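Local coordinates for uncharacterized protein (Legionella pneumophila subsp. pneumophila str. Philadelphia 1, PDB 4RXV), which is of unknown function but carries an N-terminal domain of the RavJ peptidase family, probably a cysteine peptidase of the papain-like clan, at residues Gly129-Asn134 against Asn195-Pro200. Residues are numbered along the deposited sequence; the frame is centred on the assembly and turned at random.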
loop_
_atom_site.group_PDB
_atom_site.type_symbol
_atom_site.label_atom_id
_atom_site.label_comp_id
_atom_site.label_asym_id
_atom_site.label_seq_id
_atom_site.Cartn_x
_atom_site.Cartn_y
_atom_site.Cartn_z
ATOM N N GLY A 129 8.286 0.535 -7.869
ATOM C CA GLY A 129 8.746 1.865 -7.512
ATOM C C GLY A 129 8.280 2.831 -8.564
ATOM O O GLY A 129 8.456 2.624 -9.765
ATOM N N SER A 130 7.668 3.909 -8.103
ATOM C CA SER A 130 7.049 4.898 -8.969
ATOM C C SER A 130 7.424 6.304 -8.477
ATOM O O SER A 130 8.302 6.454 -7.628
ATOM C CB SER A 130 5.538 4.653 -9.014
ATOM O OG SER A 130 4.811 5.562 -9.818
ATOM N N MET A 131 6.798 7.337 -9.029
ATOM C CA MET A 131 7.139 8.726 -8.676
ATOM C C MET A 131 8.636 8.945 -8.858
ATOM O O MET A 131 9.360 9.365 -7.957
ATOM C CB MET A 131 6.638 9.090 -7.270
ATOM C CG MET A 131 6.559 10.584 -7.051
ATOM S SD MET A 131 5.983 11.006 -5.398
ATOM C CE MET A 131 4.295 10.484 -5.502
ATOM N N HIS A 132 9.072 8.664 -10.076
ATOM C CA HIS A 132 10.470 8.780 -10.440
ATOM C C HIS A 132 10.925 10.209 -10.421
ATOM O O HIS A 132 10.240 11.086 -10.927
ATOM C CB HIS A 132 10.646 8.226 -11.843
ATOM C CG HIS A 132 12.062 8.136 -12.285
ATOM N ND1 HIS A 132 12.542 8.872 -13.342
ATOM C CD2 HIS A 132 13.100 7.396 -11.831
ATOM C CE1 HIS A 132 13.823 8.598 -13.518
ATOM N NE2 HIS A 132 14.184 7.697 -12.620
ATOM N N SER A 133 12.111 10.400 -9.846
ATOM C CA SER A 133 12.738 11.700 -9.701
ATOM C C SER A 133 14.241 11.530 -9.624
ATOM O O SER A 133 14.764 10.924 -8.690
ATOM C CB SER A 133 12.259 12.380 -8.428
ATOM O OG SER A 133 12.673 13.723 -8.407
ATOM N N ASN A 134 14.939 12.077 -10.602
ATOM C CA ASN A 134 16.396 12.026 -10.607
ATOM C C ASN A 134 16.995 10.661 -10.281
ATOM O O ASN A 134 17.931 10.556 -9.484
ATOM C CB ASN A 134 17.004 13.100 -9.686
ATOM C CG ASN A 134 16.449 13.086 -8.267
ATOM O OD1 ASN A 134 17.045 12.503 -7.355
ATOM N ND2 ASN A 134 15.342 13.802 -8.064
ATOM N N ASN A 195 -1.785 9.629 -11.108
ATOM C CA ASN A 195 -1.600 8.961 -12.387
ATOM C C ASN A 195 -0.626 9.639 -13.339
ATOM O O ASN A 195 -0.158 8.974 -14.254
ATOM C CB ASN A 195 -2.902 8.644 -13.095
ATOM C CG ASN A 195 -3.694 9.836 -13.449
ATOM O OD1 ASN A 195 -3.313 10.989 -13.236
ATOM N ND2 ASN A 195 -4.833 9.567 -14.046
ATOM N N ARG A 196 -0.276 10.912 -13.166
ATOM C CA ARG A 196 0.745 11.517 -14.013
ATOM C C ARG A 196 2.178 11.233 -13.560
ATOM O O ARG A 196 3.119 11.557 -14.279
ATOM C CB ARG A 196 0.518 13.017 -14.146
ATOM C CG ARG A 196 -0.823 13.354 -14.740
ATOM C CD ARG A 196 -0.917 12.963 -16.205
ATOM N NE ARG A 196 -2.275 13.140 -16.710
ATOM C CZ ARG A 196 -3.091 12.161 -17.106
ATOM N NH1 ARG A 196 -2.700 10.890 -17.101
ATOM N NH2 ARG A 196 -4.314 12.459 -17.529
ATOM N N SER A 197 2.338 10.652 -12.378
ATOM C CA SER A 197 3.650 10.253 -11.897
ATOM C C SER A 197 3.794 8.740 -11.835
ATOM O O SER A 197 4.814 8.245 -11.375
ATOM C CB SER A 197 3.906 10.837 -10.519
ATOM O OG SER A 197 3.040 10.277 -9.568
ATOM N N LEU A 198 2.784 8.011 -12.305
ATOM C CA LEU A 198 2.797 6.546 -12.253
ATOM C C LEU A 198 3.966 5.967 -13.038
ATOM O O LEU A 198 4.702 5.122 -12.542
ATOM C CB LEU A 198 1.460 6.018 -12.788
ATOM C CG LEU A 198 1.275 4.503 -12.907
ATOM C CD1 LEU A 198 1.509 3.825 -11.587
ATOM C CD2 LEU A 198 -0.108 4.200 -13.431
ATOM N N PHE A 199 4.142 6.449 -14.259
ATOM C CA PHE A 199 5.208 5.982 -15.153
ATOM C C PHE A 199 6.251 7.084 -15.338
ATOM O O PHE A 199 5.896 8.270 -15.358
ATOM C CB PHE A 199 4.643 5.594 -16.522
ATOM C CG PHE A 199 3.543 4.591 -16.460
ATOM C CD1 PHE A 199 3.755 3.327 -15.960
ATOM C CD2 PHE A 199 2.270 4.933 -16.876
ATOM C CE1 PHE A 199 2.727 2.423 -15.877
ATOM C CE2 PHE A 199 1.246 4.024 -16.809
ATOM C CZ PHE A 199 1.476 2.761 -16.323
ATOM N N PRO A 200 7.535 6.715 -15.511
ATOM C CA PRO A 200 8.069 5.348 -15.537
ATOM C C PRO A 200 8.186 4.767 -14.137
ATOM O O PRO A 200 8.307 5.487 -13.135
ATOM C CB PRO A 200 9.457 5.536 -16.143
ATOM C CG PRO A 200 9.847 6.890 -15.703
ATOM C CD PRO A 200 8.589 7.700 -15.786
HETATM O O HOH W 1 3.314 7.611 -8.210
HETATM O O HOH W 2 7.375 7.930 -12.308
#
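Strand 123-133 breaks at Met131, where a left-handed backbone conformation (phi 53°, psi 56°) turns the chain, and the irregular 195-200 loop docks against this kink just before the chain enters strand 202-206, which pairs antiparallel with 123-133. Within the RavJ peptidase domain, beyond the backbone pairing of Gly129 with Thr202, the loop is held by side-chain, backbone and water bonds. Met131 N donates to Ser197 O at 3.2 Å; the approach lies in the carbonyl plane, but the bond is bent at the hydrogen (142°). Ser130, buried, holds its OG anti to the backbone N, which aims the hydroxyl into the loop. There OG donates to Leu198 O at 2.8 Å, arriving above the carbonyl plane rather than along a lone pair. The same OG accepts a hydrogen bond from a water at 3.0 Å, and this water also meets Ser197 OG, whose hydroxyl is bonded within its own loop to Tyr194 O. Ser197 O is merely close to Ser130 OG, at 3.1 Å. Leu198 CD1 comes to 4.1 Å from Ser130 OG, and the leucine packs on Ile141 of strand 136-146. A second water bridges the backbones beyond the kink: it accepts from His132 N and donates to both Ser197 O and Pro200 O, so that Ser197 O serves Met131 N and the water together. A cis peptide bond precedes Pro200, and the side chains of Pro200 and His132 cross at about a right angle. The imidazole also meets the Tyr137 ring; Pro200 CG approaches it obliquely, 4.1 Å from His132 ND1.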